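Local atomic coordinates of 5'-nucleotidase SurE (Aquifex aeolicus, PDB entry 2WQK), a protein that probably removes the phosphate group from nucleoside 5'-monophosphates, with the help of one divalent metal cation per subunit. Residues A[18-23]-A[140-145]; A[162-165]-A[171-174]; A[4-9]-A[22-27]; A[86-91]-A[147-152]. All blocks are in the same frame, centred on the assembly; numbering follows the deposited sequence.

Interaction 1 (A[18-23]-A[140-145]); sequences NALREA and KVCVDI
Ala23 and Val143 form the tighter of two apolar touches through which helix 15-24 meets helix 135-152. The CB of Ala23 points toward the opposing helix and lies 3.4 Å from CG2 of Val143, nearer than carbons usually settle. CG2 of Val143 also presses on the main chain, 3.7 Å from the carbonyl carbon C of Ala23. With CG1 of Val143 turned opposite its own backbone nitrogen (chi1 175°), it is CG2, on the side of that nitrogen, that takes the tight place. A side chain of one carbon lets the helices approach closely: 6.6 Å separates the CA atoms of Ala23 and Val143. The second touch brings CD1 of Leu20 to within 3.6 Å of CB of Cys142, the leucine reaching across with its end. Here the cysteine offers its carbon, while its SG packs on Ile164 of strand 158-165. Both helices lie on one face of the central mixed sheet of the alpha/beta SurE domain, and Leu20 and Cys142 both rest on Phe125 of strand 122-128. Polar groups stay outside this seam. Arg21 and Glu22 are neighbours by charge alone, the carboxylate oxygen lying well out of the guanidinium plane. On the other helix, Asp144 is hydrogen-bonded through OD2 to the hydroxyl of Tyr169.

Interaction 2 (A[162-165]-A[171-174]); sequences VNIP and EIKG
Pro165, the last residue of strand 158-165, faces Ile172 in the irregular chain that leads toward strand 174-177, with 7.4 Å between their CA atoms. The whole contact is made by one methyl group. CD1 of Ile172 lies 3.9 Å from CG of Pro165 and equally near CD of the same ring, with CB only slightly farther, while the two side chains meet at about a right angle. This CD1 of Ile172 comes 3.9 Å from the carbonyl O of Pro165 as well. The same CD1 of Ile172 also reaches CG2 of Ile164, 4.0 Å away, and these two isoleucines meet at a slant. Ile172 gets there by folding its longer branch: CG1 sits beside the backbone nitrogen (chi1 -66°), and a second bend at chi2 -77° carries CD1 to the strand. Ile164 divides its labour, giving CG2 to this contact while its other branch leads to helix 135-152. Two residues on from Ile172, Gly174 has backbone angles that leave no room for a beta carbon beside the preceding carbonyl. Ile172 also packs on Val226 of strand 225-232, the strand that lies between 158-165 and 174-177. The arrangement is thus a connection crossing from an inner strand to the edge of the mixed sheet, with a later strand inserted antiparallel to 158-165 between the two it joins.

Interaction 3 (A[4-9]-A[22-27]); sequences FLLVND and EALKSL
Phe4, near the start of strand 3-7, meets residues 24-27, in the last part of helix 15-24 and what follows, with the edge of its ring. CZ of Phe4 lies 3.8 Å from CB of Leu27, which sits near the ring plane, as does the carbonyl O of Leu24, 3.9 Å from CE2 of Phe4. That O of Leu24 also accepts the backbone N-H of Leu27, at 2.8 Å from its N, a bond that shapes the turn against which the ring leans. Nearer the root of the ring, CD2 of Phe4 approaches CB of Leu24 to 4.3 Å. The ring is placed by chi1 of -42°, with CG beside the backbone nitrogen. With an alanine here, Leu27 would probably lose its aromatic neighbour, and a gap would be likely to open between the strand and the turn. Leu5 belongs to the sheet, its backbone bonded to Leu88 and Leu90 of strand 88-94 and its side chain packed on Val33 of strand 29-35. Strand 3-7, helix 15-24 and strand 29-35 make a classical beta-alpha-beta unit, and this contact lies between its first strand and its helix. Leu6 again points toward the helix, its CD2 a looser 4.4 Å from CD1 of Leu24. Lys25 points away from the strand, and its NZ is salt-bridged to Glu22 OE1, met on the syn side, 24° out of the carboxylate plane. Past the strand, Asn8 is hydrogen-bonded through ND2 to the carbonyl of Gly11, and Asp9 is a predicted ligand of the divalent metal, next to Asp10, which is seen binding sodium together with Ser40 and Asn94.

Interaction 4 (A[86-91]-A[147-152]); sequences PDLVLS and KKVLNE
Leu88 and Leu150 share a rotamer, each with CG beside the backbone nitrogen (chi1 -64° and -76°) and a nearly extended chi2. In Leu88 this sends the forked end from the strand to the last turns of helix 135-152, one methyl for each of two successive helix residues. CD2 of Leu88 touches CG1 of Val149 at 3.9 Å, and CD1 of Leu88 lies 4.2 Å from CD2 of Leu150; both pairs meet aslant. Leu150 starts out across the face of the contact, and its end swings in, where CD2 also comes 4.0 Å from CB of Asp87. Only the aliphatic root of the aspartate is used here. Its OD2 turns to the backbone N-H of Thr3, tying the entry of this strand to the start of strand 3-7. Leu150 packs as well on Phe4 of that strand, and Val149 on Ile123 of strand 122-128. Tyr246 of the second subunit leans on Val149 and Lys148, so the helix end serves a subunit interface too. Away from the metal site, this is helix-on-sheet packing of an alpha/beta fold, with the C-terminal turns of helix 135-152 seated over the beginning of the parallel strand 88-94.

Three of the four contacts gather round helices 15-24 and 135-152 on one face of the central sheet. Interactions 1 and 3 have centres about 7 Å apart and share Glu22 and Ala23, interaction 1 beginning where interaction 3 ends. Interaction 3 closes before interactions 4 and 2 open; interaction 4 lies about 10 Å from it, centre to centre, through neighbouring strands 3-7 and 88-94. Helix 135-152 serves interactions 1 and 4, which alternate along the chain. Interaction 2 comes last, about 19 Å from interactions 3 and 4 between centres, yet touches interaction 1. Interactions 1, 3 and 4 thus pack the two helices against each other and on the sheet, while interaction 2 fixes the chain leaving strand 158-165.

Interaction 1 (A[18-23]-A[140-145])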
# COMPACT_ATOMS: atom_id res chain seq x y z
N ASN A 18 4.36 -0.35 24.74
CA ASN A 18 4.38 -1.27 25.90
C ASN A 18 5.12 -0.66 27.09
O ASN A 18 4.67 -0.80 28.24
CB ASN A 18 4.91 -2.61 25.47
CG ASN A 18 3.88 -3.38 24.71
OD1 ASN A 18 2.93 -3.94 25.32
ND2 ASN A 18 3.97 -3.37 23.35
N ALA A 19 6.22 0.05 26.82
CA ALA A 19 6.93 0.75 27.91
C ALA A 19 6.01 1.75 28.60
O ALA A 19 6.00 1.88 29.83
CB ALA A 19 8.22 1.45 27.43
N LEU A 20 5.28 2.51 27.79
CA LEU A 20 4.42 3.53 28.35
C LEU A 20 3.28 2.87 29.14
O LEU A 20 2.93 3.34 30.24
CB LEU A 20 3.90 4.45 27.24
CG LEU A 20 3.08 5.66 27.66
CD1 LEU A 20 3.78 6.52 28.72
CD2 LEU A 20 2.70 6.46 26.39
N ARG A 21 2.68 1.82 28.58
CA ARG A 21 1.60 1.09 29.24
C ARG A 21 2.06 0.64 30.63
O ARG A 21 1.37 0.84 31.63
CB ARG A 21 1.19 -0.12 28.44
CG ARG A 21 0.13 -0.95 29.11
CD ARG A 21 -0.07 -2.21 28.37
NE ARG A 21 -1.10 -2.99 29.04
CZ ARG A 21 -0.97 -4.25 29.39
NH1 ARG A 21 0.12 -4.97 29.08
NH2 ARG A 21 -1.98 -4.83 29.99
N GLU A 22 3.20 -0.01 30.66
CA GLU A 22 3.71 -0.55 31.94
C GLU A 22 3.91 0.53 33.01
O GLU A 22 3.51 0.36 34.19
CB GLU A 22 4.98 -1.37 31.65
CG GLU A 22 4.69 -2.65 30.86
CD GLU A 22 3.64 -3.61 31.49
OE1 GLU A 22 3.59 -3.76 32.72
OE2 GLU A 22 2.84 -4.23 30.73
N ALA A 23 4.56 1.62 32.62
CA ALA A 23 4.80 2.74 33.53
C ALA A 23 3.53 3.40 34.05
O ALA A 23 3.45 3.81 35.22
CB ALA A 23 5.77 3.76 32.90
N LYS A 140 9.53 6.91 31.95
CA LYS A 140 9.56 7.52 33.28
C LYS A 140 9.20 9.01 33.23
O LYS A 140 8.43 9.49 34.06
CB LYS A 140 10.94 7.35 33.93
CG LYS A 140 11.30 5.89 34.17
CD LYS A 140 12.74 5.74 34.63
CE LYS A 140 13.10 4.29 34.85
NZ LYS A 140 14.58 4.18 35.16
N VAL A 141 9.73 9.75 32.24
CA VAL A 141 9.38 11.16 32.18
C VAL A 141 7.93 11.33 31.65
O VAL A 141 7.22 12.23 32.08
CB VAL A 141 10.44 12.02 31.52
CG1 VAL A 141 10.41 11.86 30.06
CG2 VAL A 141 10.29 13.49 32.00
N CYS A 142 7.47 10.42 30.79
CA CYS A 142 6.07 10.50 30.33
C CYS A 142 5.11 10.41 31.52
O CYS A 142 4.13 11.17 31.62
CB CYS A 142 5.75 9.42 29.29
SG CYS A 142 6.74 9.55 27.80
N VAL A 143 5.39 9.48 32.44
CA VAL A 143 4.53 9.31 33.60
C VAL A 143 4.60 10.54 34.52
O VAL A 143 3.60 10.96 35.05
CB VAL A 143 4.79 7.96 34.28
CG1 VAL A 143 3.97 7.83 35.56
CG2 VAL A 143 4.47 6.85 33.29
N ASP A 144 5.78 11.15 34.64
CA ASP A 144 5.91 12.39 35.41
C ASP A 144 4.96 13.46 34.85
O ASP A 144 4.29 14.15 35.60
CB ASP A 144 7.34 12.95 35.37
CG ASP A 144 8.35 12.14 36.23
OD1 ASP A 144 7.93 11.33 37.10
OD2 ASP A 144 9.55 12.31 35.98
N ILE A 145 4.93 13.57 33.53
CA ILE A 145 4.06 14.56 32.87
C ILE A 145 2.59 14.23 33.09
O ILE A 145 1.82 15.12 33.43
CB ILE A 145 4.46 14.68 31.36
CG1 ILE A 145 5.85 15.33 31.23
CG2 ILE A 145 3.37 15.41 30.58
CD1 ILE A 145 6.39 15.28 29.82

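Interaction 2 (A[162-165]-A[171-174])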
# COMPACT_ATOMS: atom_id res chain seq x y z
N VAL A 162 4.67 16.01 22.88
CA VAL A 162 5.87 15.84 23.74
C VAL A 162 6.91 15.03 23.01
O VAL A 162 6.59 13.96 22.46
CB VAL A 162 5.49 15.15 25.07
CG1 VAL A 162 6.72 15.00 25.98
CG2 VAL A 162 4.37 15.93 25.78
N ASN A 163 8.16 15.54 22.97
CA ASN A 163 9.29 14.77 22.42
C ASN A 163 10.32 14.63 23.54
O ASN A 163 10.61 15.62 24.24
CB ASN A 163 9.92 15.48 21.22
CG ASN A 163 9.09 15.28 19.96
OD1 ASN A 163 9.41 14.43 19.12
ND2 ASN A 163 7.99 16.10 19.81
N ILE A 164 10.86 13.43 23.66
CA ILE A 164 11.81 13.13 24.75
C ILE A 164 13.13 12.66 24.16
O ILE A 164 13.15 11.74 23.36
CB ILE A 164 11.28 12.03 25.69
CG1 ILE A 164 9.85 12.30 26.16
CG2 ILE A 164 12.24 11.80 26.87
CD1 ILE A 164 8.75 11.65 25.23
N PRO A 165 14.24 13.29 24.56
CA PRO A 165 15.55 12.81 24.13
C PRO A 165 15.85 11.37 24.54
O PRO A 165 15.38 10.91 25.57
CB PRO A 165 16.53 13.72 24.90
CG PRO A 165 15.83 14.83 25.41
CD PRO A 165 14.34 14.47 25.42
N GLU A 171 19.72 11.62 33.22
CA GLU A 171 20.48 12.51 32.35
C GLU A 171 19.61 13.56 31.64
O GLU A 171 20.13 14.48 31.04
CB GLU A 171 21.24 11.72 31.29
CG GLU A 171 22.40 10.86 31.82
CD GLU A 171 23.55 11.70 32.37
OE1 GLU A 171 23.63 12.94 32.15
OE2 GLU A 171 24.41 11.10 33.05
N ILE A 172 18.29 13.41 31.70
CA ILE A 172 17.40 14.43 31.10
C ILE A 172 17.61 15.73 31.88
O ILE A 172 17.58 15.73 33.13
CB ILE A 172 15.92 14.00 31.22
CG1 ILE A 172 15.65 12.76 30.37
CG2 ILE A 172 14.97 15.18 30.85
CD1 ILE A 172 15.51 13.02 28.84
N LYS A 173 17.82 16.83 31.16
CA LYS A 173 18.17 18.07 31.82
C LYS A 173 16.99 18.78 32.46
O LYS A 173 17.16 19.58 33.39
CB LYS A 173 18.90 19.02 30.88
CG LYS A 173 20.19 18.51 30.32
CD LYS A 173 20.94 19.68 29.69
CE LYS A 173 22.08 19.24 28.82
NZ LYS A 173 22.31 20.36 27.85
N GLY A 174 15.79 18.54 31.92
CA GLY A 174 14.63 19.20 32.42
C GLY A 174 13.56 19.08 31.35
O GLY A 174 13.76 18.41 30.35

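Interaction 3 (A[4-9]-A[22-27])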
# COMPACT_ATOMS: atom_id res chain seq x y z
N PHE A 4 -6.88 5.71 31.30
CA PHE A 4 -6.22 6.26 30.10
C PHE A 4 -6.52 5.38 28.91
O PHE A 4 -6.43 4.16 29.00
CB PHE A 4 -4.71 6.32 30.29
CG PHE A 4 -4.30 6.79 31.66
CD1 PHE A 4 -4.62 8.06 32.07
CD2 PHE A 4 -3.63 5.95 32.54
CE1 PHE A 4 -4.28 8.51 33.32
CE2 PHE A 4 -3.28 6.42 33.80
CZ PHE A 4 -3.62 7.68 34.18
N LEU A 5 -6.84 6.01 27.77
CA LEU A 5 -6.96 5.30 26.50
C LEU A 5 -5.63 5.57 25.77
O LEU A 5 -5.33 6.72 25.45
CB LEU A 5 -8.14 5.85 25.69
CG LEU A 5 -8.33 5.24 24.30
CD1 LEU A 5 -8.43 3.75 24.38
CD2 LEU A 5 -9.55 5.85 23.58
N LEU A 6 -4.87 4.50 25.55
CA LEU A 6 -3.52 4.58 25.00
C LEU A 6 -3.51 3.93 23.63
O LEU A 6 -3.90 2.77 23.46
CB LEU A 6 -2.55 3.84 25.93
CG LEU A 6 -1.09 3.70 25.47
CD1 LEU A 6 -0.45 5.04 25.15
CD2 LEU A 6 -0.25 2.92 26.49
N VAL A 7 -3.04 4.70 22.65
CA VAL A 7 -2.97 4.26 21.26
C VAL A 7 -1.56 4.53 20.76
O VAL A 7 -0.76 5.19 21.43
CB VAL A 7 -4.01 5.00 20.37
CG1 VAL A 7 -5.40 4.88 21.00
CG2 VAL A 7 -3.61 6.47 20.15
N ASN A 8 -1.26 4.03 19.57
CA ASN A 8 -0.03 4.44 18.89
C ASN A 8 -0.19 4.26 17.38
O ASN A 8 -1.29 3.92 16.90
CB ASN A 8 1.22 3.74 19.42
CG ASN A 8 1.40 2.32 18.87
OD1 ASN A 8 0.47 1.72 18.32
ND2 ASN A 8 2.61 1.75 19.05
N ASP A 9 0.90 4.50 16.66
CA ASP A 9 0.94 4.31 15.21
C ASP A 9 1.86 3.17 14.76
O ASP A 9 1.86 2.81 13.60
CB ASP A 9 1.38 5.63 14.54
CG ASP A 9 0.92 5.76 13.11
OD1 ASP A 9 -0.11 5.21 12.71
OD2 ASP A 9 1.66 6.43 12.38
N GLU A 22 3.20 -0.01 30.66
CA GLU A 22 3.71 -0.55 31.94
C GLU A 22 3.91 0.53 33.01
O GLU A 22 3.51 0.36 34.19
CB GLU A 22 4.98 -1.37 31.65
CG GLU A 22 4.69 -2.65 30.86
CD GLU A 22 3.64 -3.61 31.49
OE1 GLU A 22 3.59 -3.76 32.72
OE2 GLU A 22 2.84 -4.23 30.73
N ALA A 23 4.56 1.62 32.62
CA ALA A 23 4.80 2.74 33.53
C ALA A 23 3.53 3.40 34.05
O ALA A 23 3.45 3.81 35.22
CB ALA A 23 5.77 3.76 32.90
N LEU A 24 2.53 3.51 33.17
CA LEU A 24 1.29 4.19 33.54
C LEU A 24 0.41 3.46 34.53
O LEU A 24 -0.47 4.06 35.14
CB LEU A 24 0.44 4.45 32.29
CG LEU A 24 0.92 5.57 31.38
CD1 LEU A 24 0.15 5.43 30.08
CD2 LEU A 24 0.68 6.92 32.06
N LYS A 25 0.64 2.15 34.65
CA LYS A 25 -0.21 1.37 35.57
C LYS A 25 -0.25 1.94 36.99
O LYS A 25 -1.24 1.72 37.70
CB LYS A 25 0.24 -0.10 35.60
CG LYS A 25 0.07 -0.84 34.32
CD LYS A 25 0.77 -2.23 34.41
CE LYS A 25 0.35 -3.18 33.30
NZ LYS A 25 0.91 -4.58 33.48
N SER A 26 0.83 2.56 37.44
CA SER A 26 0.85 3.12 38.80
C SER A 26 -0.04 4.35 38.96
O SER A 26 -0.32 4.77 40.09
CB SER A 26 2.26 3.43 39.26
OG SER A 26 2.82 4.43 38.44
N LEU A 27 -0.49 4.93 37.85
CA LEU A 27 -1.40 6.10 37.94
C LEU A 27 -2.88 5.79 37.73
O LEU A 27 -3.75 6.61 38.03
CB LEU A 27 -1.01 7.19 36.93
CG LEU A 27 0.40 7.69 37.10
CD1 LEU A 27 0.67 8.82 36.03
CD2 LEU A 27 0.72 8.22 38.48

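Interaction 4 (A[86-91]-A[147-152])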
# COMPACT_ATOMS: atom_id res chain seq x y z
N PRO A 86 -12.40 8.73 29.09
CA PRO A 86 -11.30 8.48 29.98
C PRO A 86 -10.75 9.82 30.46
O PRO A 86 -11.16 10.89 29.93
CB PRO A 86 -10.33 7.72 29.09
CG PRO A 86 -10.54 8.35 27.77
CD PRO A 86 -11.98 8.58 27.68
N ASP A 87 -9.83 9.80 31.43
CA ASP A 87 -9.22 11.01 31.91
C ASP A 87 -8.32 11.64 30.85
O ASP A 87 -8.22 12.88 30.78
CB ASP A 87 -8.45 10.76 33.21
CG ASP A 87 -9.39 10.35 34.32
OD1 ASP A 87 -9.86 11.27 35.01
OD2 ASP A 87 -9.75 9.15 34.45
N LEU A 88 -7.63 10.78 30.11
CA LEU A 88 -6.72 11.21 29.05
C LEU A 88 -6.71 10.21 27.91
O LEU A 88 -6.95 9.01 28.12
CB LEU A 88 -5.26 11.33 29.54
CG LEU A 88 -4.90 12.37 30.60
CD1 LEU A 88 -3.54 12.09 31.28
CD2 LEU A 88 -4.89 13.76 30.03
N VAL A 89 -6.48 10.74 26.70
CA VAL A 89 -6.07 9.94 25.57
C VAL A 89 -4.59 10.21 25.38
O VAL A 89 -4.15 11.38 25.36
CB VAL A 89 -6.85 10.31 24.26
CG1 VAL A 89 -6.15 9.68 23.07
CG2 VAL A 89 -8.33 9.91 24.41
N LEU A 90 -3.81 9.12 25.28
CA LEU A 90 -2.34 9.19 25.17
C LEU A 90 -1.96 8.43 23.93
O LEU A 90 -2.56 7.42 23.61
CB LEU A 90 -1.70 8.51 26.40
CG LEU A 90 -2.13 9.14 27.74
CD1 LEU A 90 -1.55 8.34 28.93
CD2 LEU A 90 -1.76 10.60 27.87
N SER A 91 -0.97 8.95 23.20
CA SER A 91 -0.55 8.33 21.97
C SER A 91 0.97 8.27 21.92
O SER A 91 1.63 9.28 22.06
CB SER A 91 -1.05 9.19 20.79
OG SER A 91 -0.75 8.57 19.57
N LYS A 147 1.25 12.57 35.48
CA LYS A 147 0.88 12.85 36.87
C LYS A 147 0.56 14.32 37.11
O LYS A 147 -0.49 14.67 37.68
CB LYS A 147 1.95 12.37 37.84
CG LYS A 147 1.47 12.41 39.27
CD LYS A 147 2.54 11.87 40.20
CE LYS A 147 2.01 11.94 41.65
NZ LYS A 147 2.99 11.40 42.65
N LYS A 148 1.39 15.20 36.56
CA LYS A 148 1.16 16.63 36.69
C LYS A 148 -0.10 17.08 35.95
O LYS A 148 -0.88 17.89 36.45
CB LYS A 148 2.39 17.42 36.21
CG LYS A 148 3.66 17.22 37.09
CD LYS A 148 4.79 18.12 36.59
CE LYS A 148 6.09 18.04 37.41
NZ LYS A 148 5.96 18.81 38.67
N VAL A 149 -0.33 16.54 34.76
CA VAL A 149 -1.48 16.95 33.99
C VAL A 149 -2.78 16.53 34.68
O VAL A 149 -3.80 17.23 34.66
CB VAL A 149 -1.39 16.37 32.56
CG1 VAL A 149 -2.74 16.47 31.83
CG2 VAL A 149 -0.27 17.11 31.79
N LEU A 150 -2.77 15.34 35.29
CA LEU A 150 -3.95 14.92 36.01
C LEU A 150 -4.29 15.86 37.16
O LEU A 150 -5.46 16.05 37.48
CB LEU A 150 -3.74 13.53 36.63
CG LEU A 150 -3.81 12.36 35.65
CD1 LEU A 150 -3.31 11.00 36.28
CD2 LEU A 150 -5.21 12.17 35.09
N ASN A 151 -3.26 16.46 37.74
CA ASN A 151 -3.44 17.42 38.83
C ASN A 151 -3.83 18.81 38.37
O ASN A 151 -4.67 19.47 39.01
CB ASN A 151 -2.17 17.53 39.65
CG ASN A 151 -1.99 16.37 40.58
OD1 ASN A 151 -2.96 15.67 40.91
ND2 ASN A 151 -0.75 16.17 41.04
N GLU A 152 -3.23 19.29 37.29
CA GLU A 152 -3.38 20.70 36.93
C GLU A 152 -4.19 20.97 35.67
O GLU A 152 -4.76 22.04 35.51
CB GLU A 152 -2.02 21.34 36.79
CG GLU A 152 -1.18 21.29 38.06
CD GLU A 152 -1.71 22.15 39.19
OE1 GLU A 152 -2.64 22.96 38.99
OE2 GLU A 152 -1.19 21.99 40.32